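Local coordinates for protein fiber (Bovine adenovirus 4, PDB 4UE0) that forms the trimeric head at the tip of the viral fibre and probably mediates attachment of the virus to receptors on the host cell, at residues I35-N39 / L60-V65; P69-C74 / T85-S91; T7-S11 / L23-P29; T50-A56 / S95-F101. All coordinates share one frame; numbering follows the deposited sequence.

Contact 1: residues I35-N39 / L60-V65; sequences IYILN and LESIFV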
loop_
_atom_site.group_PDB
_atom_site.type_symbol
_atom_site.label_atom_id
_atom_site.label_comp_id
_atom_site.label_asym_id
_atom_site.label_seq_id
_atom_site.Cartn_x
_atom_site.Cartn_y
_atom_site.Cartn_z
ATOM N N ILE A 35 -3.760 -11.565 -11.922
ATOM C CA ILE A 35 -3.807 -10.426 -11.010
ATOM C C ILE A 35 -3.922 -9.141 -11.844
ATOM O O ILE A 35 -3.185 -8.948 -12.820
ATOM C CB ILE A 35 -2.559 -10.326 -10.135
ATOM C CG1 ILE A 35 -2.209 -11.676 -9.543
ATOM C CG2 ILE A 35 -2.794 -9.314 -9.039
ATOM C CD1 ILE A 35 -0.832 -11.702 -8.902
ATOM N N TYR A 36 -4.873 -8.301 -11.443
ATOM C CA TYR A 36 -5.145 -7.011 -12.075
ATOM C C TYR A 36 -4.790 -5.951 -11.051
ATOM O O TYR A 36 -5.383 -5.908 -9.974
ATOM C CB TYR A 36 -6.612 -6.902 -12.474
ATOM C CG TYR A 36 -6.994 -7.964 -13.462
ATOM C CD1 TYR A 36 -6.757 -7.777 -14.802
ATOM C CD2 TYR A 36 -7.533 -9.173 -13.046
ATOM C CE1 TYR A 36 -7.048 -8.759 -15.734
ATOM C CE2 TYR A 36 -7.845 -10.166 -13.970
ATOM C CZ TYR A 36 -7.602 -9.945 -15.314
ATOM O OH TYR A 36 -7.905 -10.906 -16.236
ATOM N N ILE A 37 -3.805 -5.116 -11.380
ATOM C CA ILE A 37 -3.270 -4.104 -10.465
ATOM C C ILE A 37 -3.554 -2.723 -11.049
ATOM O O ILE A 37 -3.288 -2.472 -12.232
ATOM C CB ILE A 37 -1.756 -4.306 -10.238
ATOM C CG1 ILE A 37 -1.511 -5.604 -9.460
ATOM C CG2 ILE A 37 -1.148 -3.136 -9.485
ATOM C CD1 ILE A 37 -0.127 -6.177 -9.623
ATOM N N LEU A 38 -4.057 -1.839 -10.196
ATOM C CA LEU A 38 -4.239 -0.436 -10.536
ATOM C C LEU A 38 -3.567 0.396 -9.462
ATOM O O LEU A 38 -3.861 0.221 -8.279
ATOM C CB LEU A 38 -5.725 -0.059 -10.597
ATOM C CG LEU A 38 -6.041 1.386 -10.980
ATOM C CD1 LEU A 38 -5.512 1.758 -12.353
ATOM C CD2 LEU A 38 -7.543 1.643 -10.913
ATOM N N ASN A 39 -2.695 1.312 -9.858
ATOM C CA ASN A 39 -2.184 2.215 -8.893
ATOM C C ASN A 39 -2.183 3.640 -9.321
ATOM O O ASN A 39 -2.404 3.968 -10.466
ATOM C CB ASN A 39 -0.851 1.774 -8.431
ATOM C CG ASN A 39 0.120 1.676 -9.525
ATOM O OD1 ASN A 39 0.154 2.508 -10.448
ATOM N ND2 ASN A 39 0.912 0.614 -9.482
ATOM N N LEU A 60 -5.742 0.688 -20.133
ATOM C CA LEU A 60 -6.386 0.747 -18.839
ATOM C C LEU A 60 -7.701 -0.016 -18.826
ATOM O O LEU A 60 -8.078 -0.678 -17.840
ATOM C CB LEU A 60 -6.611 2.196 -18.494
ATOM C CG LEU A 60 -6.961 2.524 -17.078
ATOM C CD1 LEU A 60 -6.048 1.884 -16.028
ATOM C CD2 LEU A 60 -6.899 4.028 -16.979
ATOM N N GLU A 61 -8.437 0.073 -19.922
ATOM C CA GLU A 61 -9.696 -0.629 -19.963
ATOM C C GLU A 61 -9.472 -2.135 -19.755
ATOM O O GLU A 61 -10.383 -2.813 -19.277
ATOM C CB GLU A 61 -10.418 -0.416 -21.279
ATOM C CG GLU A 61 -11.231 0.857 -21.414
ATOM C CD GLU A 61 -12.087 0.837 -22.668
ATOM O OE1 GLU A 61 -11.501 0.820 -23.766
ATOM O OE2 GLU A 61 -13.328 0.824 -22.566
ATOM N N SER A 62 -8.284 -2.651 -20.128
ATOM C CA SER A 62 -8.024 -4.096 -20.117
ATOM C C SER A 62 -8.029 -4.715 -18.722
ATOM O O SER A 62 -8.127 -5.941 -18.613
ATOM C CB SER A 62 -6.719 -4.427 -20.878
ATOM O OG SER A 62 -5.511 -4.073 -20.190
ATOM N N ILE A 63 -7.922 -3.905 -17.664
ATOM C CA ILE A 63 -7.871 -4.472 -16.327
ATOM C C ILE A 63 -9.271 -4.593 -15.709
ATOM O O ILE A 63 -9.425 -5.165 -14.612
ATOM C CB ILE A 63 -6.918 -3.695 -15.369
ATOM C CG1 ILE A 63 -7.474 -2.305 -15.012
ATOM C CG2 ILE A 63 -5.500 -3.619 -15.925
ATOM C CD1 ILE A 63 -6.763 -1.641 -13.872
ATOM N N PHE A 64 -10.285 -4.039 -16.377
ATOM C CA PHE A 64 -11.652 -4.064 -15.846
ATOM C C PHE A 64 -12.408 -5.255 -16.410
ATOM O O PHE A 64 -13.312 -5.123 -17.217
ATOM C CB PHE A 64 -12.397 -2.736 -16.110
ATOM C CG PHE A 64 -11.829 -1.563 -15.341
ATOM C CD1 PHE A 64 -10.726 -0.880 -15.831
ATOM C CD2 PHE A 64 -12.362 -1.154 -14.106
ATOM C CE1 PHE A 64 -10.191 0.184 -15.164
ATOM C CE2 PHE A 64 -11.807 -0.082 -13.426
ATOM C CZ PHE A 64 -10.714 0.577 -13.954
ATOM N N VAL A 65 -12.000 -6.432 -15.959
ATOM C CA VAL A 65 -12.535 -7.697 -16.437
ATOM C C VAL A 65 -13.621 -8.192 -15.506
ATOM O O VAL A 65 -14.561 -8.844 -15.944
ATOM C CB VAL A 65 -11.405 -8.751 -16.518
ATOM C CG1 VAL A 65 -11.949 -10.167 -16.663
ATOM C CG2 VAL A 65 -10.471 -8.413 -17.673
#
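Tyr36 of strand 34-40 lies against Ile63 and Val65, in the turn region after Leu60. Its CB and CG pass the carbonyl of Ile63, and CD1 comes closest to it, 3.7 Å from Ile63 O. CE1 lies 3.9 Å from Val65 CG2, CZ 4.0 Å from it, and OH ends against the same methyl. With CG anti to the carbonyl carbon (chi1 -61°), the ring runs along the turn and meets Val65 at about a right angle. Two residues on, Leu38 points to the same side of the strand: its CB is 3.8 Å from Ile63 CD1, and its CD1 is 3.7 Å from Leu60 CD1. No hydrogen bond crosses; the turn holds itself together, with Ile63 N bonded to Leu60 O and Phe64 N to Glu61 O. Phe64, the last residue of the turn, meets Phe70 edge-to-face. A type I turn from Glu61 to Phe64 and an inverse gamma turn centred on Phe64 lay apolar side chains over one face of a sheet, as in a beta-sandwich core.

Contact 2: residues P69-C74 / T85-S91; sequences PFYASC and TYGVTIS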
loop_
_atom_site.group_PDB
_atom_site.type_symbol
_atom_site.label_atom_id
_atom_site.label_comp_id
_atom_site.label_asym_id
_atom_site.label_seq_id
_atom_site.Cartn_x
_atom_site.Cartn_y
_atom_site.Cartn_z
ATOM N N PRO A 69 -15.877 -3.476 -8.697
ATOM C CA PRO A 69 -14.926 -2.374 -8.816
ATOM C C PRO A 69 -13.673 -2.658 -7.995
ATOM O O PRO A 69 -13.718 -3.438 -7.026
ATOM C CB PRO A 69 -15.691 -1.174 -8.246
ATOM C CG PRO A 69 -17.072 -1.586 -8.028
ATOM C CD PRO A 69 -17.085 -3.076 -7.953
ATOM N N PHE A 70 -12.595 -1.983 -8.353
ATOM C CA PHE A 70 -11.420 -1.951 -7.505
ATOM C C PHE A 70 -11.725 -1.112 -6.264
ATOM O O PHE A 70 -12.399 -0.085 -6.357
ATOM C CB PHE A 70 -10.240 -1.350 -8.243
ATOM C CG PHE A 70 -9.737 -2.170 -9.390
ATOM C CD1 PHE A 70 -10.219 -1.988 -10.679
ATOM C CD2 PHE A 70 -8.716 -3.088 -9.201
ATOM C CE1 PHE A 70 -9.738 -2.755 -11.723
ATOM C CE2 PHE A 70 -8.222 -3.832 -10.260
ATOM C CZ PHE A 70 -8.736 -3.669 -11.510
ATOM N N TYR A 71 -11.195 -1.552 -5.113
ATOM C CA TYR A 71 -11.353 -0.809 -3.866
ATOM C C TYR A 71 -9.987 -0.676 -3.199
ATOM O O TYR A 71 -9.316 -1.655 -2.916
ATOM C CB TYR A 71 -12.374 -1.493 -2.902
ATOM C CG TYR A 71 -12.438 -0.768 -1.593
ATOM C CD1 TYR A 71 -12.992 0.521 -1.498
ATOM C CD2 TYR A 71 -11.812 -1.277 -0.487
ATOM C CE1 TYR A 71 -12.917 1.254 -0.344
ATOM C CE2 TYR A 71 -11.744 -0.558 0.698
ATOM C CZ TYR A 71 -12.252 0.737 0.762
ATOM O OH TYR A 71 -12.140 1.495 1.898
ATOM N N ALA A 72 -9.610 0.566 -2.886
ATOM C CA ALA A 72 -8.369 0.887 -2.189
ATOM C C ALA A 72 -8.636 1.992 -1.186
ATOM O O ALA A 72 -9.772 2.433 -1.020
ATOM C CB ALA A 72 -7.287 1.289 -3.182
ATOM N N SER A 73 -7.613 2.452 -0.474
ATOM C CA SER A 73 -7.741 3.596 0.406
ATOM C C SER A 73 -6.560 4.523 0.241
ATOM O O SER A 73 -5.493 4.132 -0.253
ATOM C CB SER A 73 -7.897 3.211 1.872
ATOM O OG SER A 73 -6.677 2.707 2.371
ATOM N N CYS A 74 -6.759 5.760 0.643
ATOM C CA CYS A 74 -5.722 6.766 0.660
ATOM C C CYS A 74 -5.969 7.705 1.802
ATOM O O CYS A 74 -6.996 7.608 2.486
ATOM C CB CYS A 74 -5.663 7.492 -0.693
ATOM S SG CYS A 74 -7.113 8.464 -1.069
ATOM N N THR A 85 -8.784 9.265 6.266
ATOM C CA THR A 85 -8.700 8.116 5.360
ATOM C C THR A 85 -9.924 8.096 4.457
ATOM O O THR A 85 -11.047 8.280 4.912
ATOM C CB THR A 85 -8.589 6.817 6.156
ATOM O OG1 THR A 85 -7.452 6.894 7.013
ATOM C CG2 THR A 85 -8.421 5.623 5.247
ATOM N N TYR A 86 -9.692 7.901 3.162
ATOM C CA TYR A 86 -10.723 7.826 2.137
ATOM C C TYR A 86 -10.736 6.481 1.482
ATOM O O TYR A 86 -9.669 5.940 1.155
ATOM C CB TYR A 86 -10.501 8.874 1.053
ATOM C CG TYR A 86 -10.374 10.278 1.569
ATOM C CD1 TYR A 86 -9.128 10.787 1.913
ATOM C CD2 TYR A 86 -11.470 11.119 1.694
ATOM C CE1 TYR A 86 -8.962 12.065 2.368
ATOM C CE2 TYR A 86 -11.318 12.419 2.171
ATOM C CZ TYR A 86 -10.070 12.891 2.488
ATOM O OH TYR A 86 -9.928 14.187 2.963
ATOM N N GLY A 87 -11.934 5.951 1.283
ATOM C CA GLY A 87 -12.104 4.813 0.417
ATOM C C GLY A 87 -12.096 5.256 -1.040
ATOM O O GLY A 87 -12.620 6.327 -1.360
ATOM N N VAL A 88 -11.489 4.453 -1.906
ATOM C CA VAL A 88 -11.350 4.752 -3.327
ATOM C C VAL A 88 -11.940 3.581 -4.111
ATOM O O VAL A 88 -11.483 2.462 -3.976
ATOM C CB VAL A 88 -9.878 4.928 -3.728
ATOM C CG1 VAL A 88 -9.823 5.435 -5.162
ATOM C CG2 VAL A 88 -9.138 5.869 -2.791
ATOM N N THR A 89 -13.019 3.853 -4.827
ATOM C CA THR A 89 -13.701 2.818 -5.618
ATOM C C THR A 89 -13.554 3.182 -7.081
ATOM O O THR A 89 -13.959 4.283 -7.475
ATOM C CB THR A 89 -15.186 2.736 -5.209
ATOM O OG1 THR A 89 -15.278 2.420 -3.800
ATOM C CG2 THR A 89 -15.892 1.645 -6.007
ATOM N N ILE A 90 -12.978 2.286 -7.864
ATOM C CA ILE A 90 -12.691 2.555 -9.262
ATOM C C ILE A 90 -13.455 1.572 -10.128
ATOM O O ILE A 90 -13.315 0.369 -10.014
ATOM C CB ILE A 90 -11.203 2.469 -9.595
ATOM C CG1 ILE A 90 -10.337 3.215 -8.575
ATOM C CG2 ILE A 90 -10.996 3.026 -10.999
ATOM C CD1 ILE A 90 -9.797 2.377 -7.418
ATOM N N SER A 91 -14.335 2.142 -10.940
ATOM C CA SER A 91 -15.304 1.400 -11.750
ATOM C C SER A 91 -15.261 1.893 -13.212
ATOM O O SER A 91 -14.714 2.960 -13.483
ATOM C CB SER A 91 -16.712 1.591 -11.156
ATOM O OG SER A 91 -17.103 2.946 -11.084
#
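Phe70 and Ile90 begin a run of three hydrogen-bonded antiparallel pairs, continued by Ala72 with Val88 and Cys74 with Tyr86. In each pair both N-H groups and both carbonyls are used. Ile90 N gives a nearly straight bond to Phe70 O (2.9 Å). The return bond from Phe70 N to Ile90 O is more bent, at 138°. Val88 N reaches Ala72 O from above the carbonyl plane, 38° out of it; Tyr86 N to Cys74 O is almost linear. Some carbonyls also receive a CA-H...O contact, as Val88 O does from Tyr71 CA. The N-H and C=O groups of 85-91 turned from 69-74 pair with the strand on the other side: the backbone of Thr89 bonds Asn100, and Gly87 N also meets Ser102 OG, just past the end of strand 96-101. On the Phe70 side, Cys74 SG touches Val88 CG2 at 3.7 Å and stands obliquely to the Tyr86 ring. On the other face, Tyr71 CG lies anti to the backbone N (chi1 176°), which lays the ring along the neighbouring strand and brings OH within 3.6 Å of Gly87 CA. That hydroxyl bonds Thr75 OG1 of a second subunit, and Gln42 of that subunit bonds Tyr71 N and Pro69 O. This is a beta hairpin with one face in the core of the head and the other at the trimer interface.

Contact 3: residues T7-S11 / L23-P29; sequences TRQGS and LGWQIIP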
loop_
_atom_site.group_PDB
_atom_site.type_symbol
_atom_site.label_atom_id
_atom_site.label_comp_id
_atom_site.label_asym_id
_atom_site.label_seq_id
_atom_site.Cartn_x
_atom_site.Cartn_y
_atom_site.Cartn_z
ATOM N N THR A 7 3.508 -10.753 -18.590
ATOM C CA THR A 7 2.790 -9.602 -17.912
ATOM C C THR A 7 2.731 -8.382 -18.818
ATOM O O THR A 7 3.655 -8.096 -19.607
ATOM C CB THR A 7 3.358 -9.174 -16.509
ATOM O OG1 THR A 7 4.450 -8.256 -16.643
ATOM C CG2 THR A 7 3.804 -10.379 -15.677
ATOM N N ARG A 8 1.615 -7.680 -18.686
ATOM C CA ARG A 8 1.308 -6.512 -19.479
ATOM C C ARG A 8 1.178 -5.355 -18.519
ATOM O O ARG A 8 0.611 -5.534 -17.444
ATOM C CB ARG A 8 -0.041 -6.703 -20.170
ATOM C CG ARG A 8 -0.239 -8.079 -20.767
ATOM C CD ARG A 8 -1.458 -8.055 -21.664
ATOM N NE ARG A 8 -2.481 -9.000 -21.239
ATOM C CZ ARG A 8 -3.788 -8.827 -21.428
ATOM N NH1 ARG A 8 -4.253 -7.728 -22.039
ATOM N NH2 ARG A 8 -4.641 -9.756 -20.986
ATOM N N GLN A 9 1.656 -4.170 -18.910
ATOM C CA GLN A 9 1.516 -3.004 -18.037
ATOM C C GLN A 9 1.495 -1.694 -18.812
ATOM O O GLN A 9 1.880 -1.651 -19.997
ATOM C CB GLN A 9 2.638 -2.976 -17.004
ATOM C CG GLN A 9 4.036 -3.081 -17.587
ATOM C CD GLN A 9 5.096 -3.302 -16.521
ATOM O OE1 GLN A 9 4.866 -3.078 -15.325
ATOM N NE2 GLN A 9 6.276 -3.743 -16.952
ATOM N N GLY A 10 1.065 -0.622 -18.146
ATOM C CA GLY A 10 1.025 0.692 -18.790
ATOM C C GLY A 10 0.726 1.795 -17.813
ATOM O O GLY A 10 0.578 1.561 -16.619
ATOM N N SER A 11 0.646 2.998 -18.360
ATOM C CA SER A 11 0.379 4.193 -17.602
ATOM C C SER A 11 -0.593 5.102 -18.329
ATOM O O SER A 11 -0.723 5.049 -19.562
ATOM C CB SER A 11 1.665 4.987 -17.353
ATOM O OG SER A 11 2.540 4.273 -16.528
ATOM N N LEU A 23 -1.903 7.242 -13.252
ATOM C CA LEU A 23 -2.300 5.850 -13.030
ATOM C C LEU A 23 -1.375 4.884 -13.729
ATOM O O LEU A 23 -0.900 5.158 -14.832
ATOM C CB LEU A 23 -3.713 5.624 -13.533
ATOM C CG LEU A 23 -4.796 6.508 -12.922
ATOM C CD1 LEU A 23 -6.099 6.398 -13.719
ATOM C CD2 LEU A 23 -5.007 6.100 -11.484
ATOM N N GLY A 24 -1.133 3.770 -13.067
ATOM C CA GLY A 24 -0.416 2.649 -13.644
ATOM C C GLY A 24 -1.275 1.428 -13.521
ATOM O O GLY A 24 -2.086 1.303 -12.594
ATOM N N TRP A 25 -1.125 0.513 -14.450
ATOM C CA TRP A 25 -1.862 -0.739 -14.403
ATOM C C TRP A 25 -0.966 -1.883 -14.818
ATOM O O TRP A 25 0.028 -1.687 -15.558
ATOM C CB TRP A 25 -3.117 -0.671 -15.288
ATOM C CG TRP A 25 -2.818 -0.425 -16.745
ATOM C CD1 TRP A 25 -2.766 0.795 -17.400
ATOM C CD2 TRP A 25 -2.504 -1.415 -17.725
ATOM N NE1 TRP A 25 -2.437 0.599 -18.718
ATOM C CE2 TRP A 25 -2.269 -0.744 -18.942
ATOM C CE3 TRP A 25 -2.395 -2.808 -17.693
ATOM C CZ2 TRP A 25 -1.930 -1.431 -20.131
ATOM C CZ3 TRP A 25 -2.055 -3.494 -18.872
ATOM C CH2 TRP A 25 -1.834 -2.804 -20.072
ATOM N N GLN A 26 -1.293 -3.075 -14.306
ATOM C CA GLN A 26 -0.573 -4.303 -14.675
ATOM C C GLN A 26 -1.541 -5.477 -14.677
ATOM O O GLN A 26 -2.491 -5.538 -13.877
ATOM C CB GLN A 26 0.600 -4.647 -13.724
ATOM C CG GLN A 26 1.417 -3.495 -13.159
ATOM C CD GLN A 26 2.112 -3.868 -11.850
ATOM O OE1 GLN A 26 2.203 -3.061 -10.914
ATOM N NE2 GLN A 26 2.589 -5.109 -11.772
ATOM N N ILE A 27 -1.300 -6.405 -15.595
ATOM C CA ILE A 27 -1.963 -7.705 -15.609
ATOM C C ILE A 27 -0.840 -8.730 -15.460
ATOM O O ILE A 27 0.082 -8.772 -16.273
ATOM C CB ILE A 27 -2.768 -7.962 -16.889
ATOM C CG1 ILE A 27 -3.802 -6.863 -17.056
ATOM C CG2 ILE A 27 -3.420 -9.348 -16.824
ATOM C CD1 ILE A 27 -4.602 -6.958 -18.346
ATOM N N ILE A 28 -0.939 -9.535 -14.417
ATOM C CA ILE A 28 0.033 -10.571 -14.159
ATOM C C ILE A 28 -0.661 -11.923 -14.321
ATOM O O ILE A 28 -1.390 -12.339 -13.452
ATOM C CB ILE A 28 0.649 -10.408 -12.759
ATOM C CG1 ILE A 28 1.279 -9.014 -12.609
ATOM C CG2 ILE A 28 1.681 -11.497 -12.518
ATOM C CD1 ILE A 28 1.568 -8.618 -11.185
ATOM N N PRO A 29 -0.470 -12.578 -15.479
ATOM C CA PRO A 29 -1.118 -13.858 -15.719
ATOM C C PRO A 29 -0.308 -15.008 -15.147
ATOM O O PRO A 29 0.931 -14.937 -15.104
ATOM C CB PRO A 29 -1.187 -13.934 -17.248
ATOM C CG PRO A 29 -0.063 -13.081 -17.730
ATOM C CD PRO A 29 0.351 -12.146 -16.625
HETATM O O HOH W 1 -2.195 2.681 -20.519
#
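Trp25 spreads its indole beneath the backbone of Gln9 and Gly10. Gly10 N sits 3.4 Å above the ring plane, over its centre, and Gly10 CA makes a CH-pi contact 3.8 Å from the centroid of the five-membered ring. Trp25 CG lies between its backbone N and carbonyl carbon (chi1 61°), folding the indole across the partner strand. On the same side of the sheet, Ile27 CD1 stands over the centre of the Arg8 guanidinium. Outside this shell, the pairs Arg8/Ile27 and Gly10/Trp25 fix the hairpin, Ile27 N to Arg8 O being the shortest bond at 2.8 Å. At the ring edge a water accepts from Trp25 NE1 (2.8 Å) and donates to Ser11 O (2.9 Å). Farther out, Leu60 and Ile63 pack on the indole, and Ser11 OG bonds Arg33 of a third subunit. The indole is buried with its N-H satisfied by water; the exposed guanidinium meets a methyl face-on by van der Waals contact, its N-H groups around the rim, though a crystal neighbour may influence it.

Contact 4: residues T50-A56 / S95-F101; sequences TTIYFQA and SIISINF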
loop_
_atom_site.group_PDB
_atom_site.type_symbol
_atom_site.label_atom_id
_atom_site.label_comp_id
_atom_site.label_asym_id
_atom_site.label_seq_id
_atom_site.Cartn_x
_atom_site.Cartn_y
_atom_site.Cartn_z
ATOM N N THR A 50 -15.171 14.714 -5.165
ATOM C CA THR A 50 -15.573 13.397 -4.724
ATOM C C THR A 50 -15.353 12.360 -5.805
ATOM O O THR A 50 -15.296 11.171 -5.502
ATOM C CB THR A 50 -17.054 13.360 -4.285
ATOM O OG1 THR A 50 -17.891 13.873 -5.325
ATOM C CG2 THR A 50 -17.252 14.201 -3.072
ATOM N N THR A 51 -15.293 12.784 -7.053
ATOM C CA THR A 51 -15.180 11.856 -8.179
ATOM C C THR A 51 -14.221 12.404 -9.214
ATOM O O THR A 51 -14.291 13.592 -9.542
ATOM C CB THR A 51 -16.543 11.612 -8.876
ATOM O OG1 THR A 51 -17.552 11.300 -7.902
ATOM C CG2 THR A 51 -16.442 10.532 -9.930
ATOM N N ILE A 52 -13.317 11.557 -9.693
ATOM C CA ILE A 52 -12.481 11.848 -10.842
ATOM C C ILE A 52 -12.871 10.865 -11.925
ATOM O O ILE A 52 -12.908 9.666 -11.685
ATOM C CB ILE A 52 -10.988 11.694 -10.512
ATOM C CG1 ILE A 52 -10.568 12.727 -9.470
ATOM C CG2 ILE A 52 -10.152 11.813 -11.760
ATOM C CD1 ILE A 52 -9.168 12.498 -8.914
ATOM N N TYR A 53 -13.208 11.375 -13.107
ATOM C CA TYR A 53 -13.627 10.512 -14.203
ATOM C C TYR A 53 -12.904 10.926 -15.476
ATOM O O TYR A 53 -12.445 12.065 -15.616
ATOM C CB TYR A 53 -15.152 10.578 -14.383
ATOM C CG TYR A 53 -15.656 11.950 -14.621
ATOM C CD1 TYR A 53 -15.508 12.569 -15.865
ATOM C CD2 TYR A 53 -16.220 12.676 -13.598
ATOM C CE1 TYR A 53 -15.896 13.859 -16.057
ATOM C CE2 TYR A 53 -16.664 13.972 -13.813
ATOM C CZ TYR A 53 -16.485 14.566 -15.054
ATOM O OH TYR A 53 -16.893 15.874 -15.257
ATOM N N PHE A 54 -12.832 10.008 -16.417
ATOM C CA PHE A 54 -12.141 10.237 -17.657
ATOM C C PHE A 54 -12.431 9.078 -18.600
ATOM O O PHE A 54 -12.929 8.028 -18.202
ATOM C CB PHE A 54 -10.624 10.382 -17.418
ATOM C CG PHE A 54 -9.997 9.179 -16.780
ATOM C CD1 PHE A 54 -10.025 9.010 -15.395
ATOM C CD2 PHE A 54 -9.394 8.217 -17.569
ATOM C CE1 PHE A 54 -9.462 7.893 -14.822
ATOM C CE2 PHE A 54 -8.826 7.110 -17.009
ATOM C CZ PHE A 54 -8.856 6.945 -15.640
ATOM N N GLN A 55 -12.076 9.284 -19.851
ATOM C CA GLN A 55 -12.280 8.274 -20.870
ATOM C C GLN A 55 -11.008 7.443 -20.970
ATOM O O GLN A 55 -9.895 7.972 -21.114
ATOM C CB GLN A 55 -12.676 8.921 -22.191
ATOM C CG GLN A 55 -13.325 7.990 -23.192
ATOM C CD GLN A 55 -13.841 8.757 -24.392
ATOM O OE1 GLN A 55 -13.729 9.987 -24.461
ATOM N NE2 GLN A 55 -14.412 8.039 -25.342
ATOM N N ALA A 56 -11.183 6.132 -20.869
ATOM C CA ALA A 56 -10.058 5.227 -20.772
ATOM C C ALA A 56 -9.512 4.932 -22.106
ATOM O O ALA A 56 -10.252 4.844 -23.079
ATOM C CB ALA A 56 -10.459 3.921 -20.120
ATOM N N SER A 95 -16.501 3.246 -21.782
ATOM C CA SER A 95 -15.109 3.641 -21.785
ATOM C C SER A 95 -14.787 4.651 -20.671
ATOM O O SER A 95 -13.651 5.106 -20.589
ATOM C CB SER A 95 -14.743 4.184 -23.172
ATOM O OG SER A 95 -15.608 5.255 -23.533
ATOM N N ILE A 96 -15.753 4.952 -19.800
ATOM C CA ILE A 96 -15.572 5.965 -18.777
ATOM C C ILE A 96 -15.166 5.295 -17.475
ATOM O O ILE A 96 -15.909 4.488 -16.924
ATOM C CB ILE A 96 -16.857 6.788 -18.513
ATOM C CG1 ILE A 96 -17.385 7.463 -19.785
ATOM C CG2 ILE A 96 -16.604 7.843 -17.423
ATOM C CD1 ILE A 96 -16.430 8.458 -20.398
ATOM N N ILE A 97 -13.990 5.654 -16.985
ATOM C CA ILE A 97 -13.531 5.229 -15.668
ATOM C C ILE A 97 -13.882 6.296 -14.643
ATOM O O ILE A 97 -13.643 7.495 -14.877
ATOM C CB ILE A 97 -12.018 4.955 -15.689
ATOM C CG1 ILE A 97 -11.755 3.813 -16.677
ATOM C CG2 ILE A 97 -11.498 4.630 -14.282
ATOM C CD1 ILE A 97 -10.323 3.374 -16.828
ATOM N N SER A 98 -14.445 5.864 -13.510
ATOM C CA SER A 98 -14.771 6.724 -12.393
ATOM C C SER A 98 -14.021 6.260 -11.143
ATOM O O SER A 98 -14.080 5.086 -10.776
ATOM C CB SER A 98 -16.271 6.688 -12.134
ATOM O OG SER A 98 -16.986 7.219 -13.235
ATOM N N ILE A 99 -13.337 7.223 -10.531
ATOM C CA ILE A 99 -12.644 7.060 -9.264
ATOM C C ILE A 99 -13.462 7.836 -8.248
ATOM O O ILE A 99 -13.501 9.067 -8.279
ATOM C CB ILE A 99 -11.199 7.623 -9.330
ATOM C CG1 ILE A 99 -10.379 6.928 -10.426
ATOM C CG2 ILE A 99 -10.504 7.458 -7.979
ATOM C CD1 ILE A 99 -9.077 7.602 -10.753
ATOM N N ASN A 100 -14.115 7.109 -7.355
ATOM C CA ASN A 100 -14.982 7.709 -6.358
ATOM C C ASN A 100 -14.353 7.654 -5.004
ATOM O O ASN A 100 -13.969 6.569 -4.538
ATOM C CB ASN A 100 -16.342 7.026 -6.339
ATOM C CG ASN A 100 -17.271 7.640 -7.333
ATOM O OD1 ASN A 100 -17.757 8.764 -7.122
ATOM N ND2 ASN A 100 -17.543 6.938 -8.409
ATOM N N PHE A 101 -14.252 8.796 -4.364
ATOM C CA PHE A 101 -13.749 8.917 -2.984
ATOM C C PHE A 101 -14.929 8.861 -2.029
ATOM O O PHE A 101 -15.988 9.415 -2.318
ATOM C CB PHE A 101 -12.936 10.209 -2.841
ATOM C CG PHE A 101 -11.742 10.211 -3.730
ATOM C CD1 PHE A 101 -10.572 9.588 -3.348
ATOM C CD2 PHE A 101 -11.809 10.766 -4.990
ATOM C CE1 PHE A 101 -9.489 9.535 -4.196
ATOM C CE2 PHE A 101 -10.719 10.712 -5.833
ATOM C CZ PHE A 101 -9.568 10.086 -5.446
HETATM O O HOH W 2 -17.896 9.783 -4.692
#
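Phe54 and Ile97 pack together where strands 51-55 and 96-101 run antiparallel, at one edge of a four-stranded sheet of the head's beta sandwich. The tight side carries Ile52, Phe54, Ile97, Ile99 and Phe101, with Ala56 at its end: Ala56 CB meets Ile97 CD1 at 3.3 Å, closer than usual van der Waals contact. Ile97 CB lies over one face of the Phe54 ring, offset toward its rim and 3.7 Å from Phe54 CZ, while Ile99 CD1 approaches the ring edge. Phe54 CG sits between the backbone N and the carbonyl carbon (chi1 59°), which swings the ring toward Ile97. Ile52 CD1 comes 3.9 Å from Phe101 CE2, at that ring's edge. Leu23 of strand 19-29, in the other sheet, and Leu60 of helix 58-61 also pack on Phe54. The opposite face is looser and more polar: Tyr53, Gln55 and Ile96 are exposed, and Tyr53 CB reaches Ile96 CG2 only at 4.3 Å, its ring turning away to meet Phe16 edge-to-face. The backbone bonds are straight at Ile52/Ile99, with Ile99 N to Ile52 O at 2.7 Å, and more bent at Phe54/Ile97; Ala56 N to Ser95 O closes one end and Phe101 N to Thr50 O the other. On the Tyr53 face Thr51 and Asn100 lie side by side, and Thr51 OG1 donates to Asn100 OD1 at 2.7 Å, arriving 37° out of the carbonyl plane.

In the fold
Contacts 3 and 4 each pair two strands of one sheet, contact 3 in one sheet and contact 4 in the other. Contact 2 shares the sheet of contact 4, joined to it by backbone groups such as Ser98 N and Ser91 O. Contact 1 differs in kind: without any hydrogen bond across it, it sets a turn against strand 34-40, the neighbour of 19-29 in the sheet of contact 3, and reaches the opposite sheet through Leu60 and Phe64 on Ile97. Contact 2 is the most buried, with its second face against another subunit. Contact 4 sets an apolar inner face against a more polar outer one, whereas contact 3 mixes a buried indole with an exposed arginine on one side. Contacts 3 and 4 touch; 2 and 3 do not.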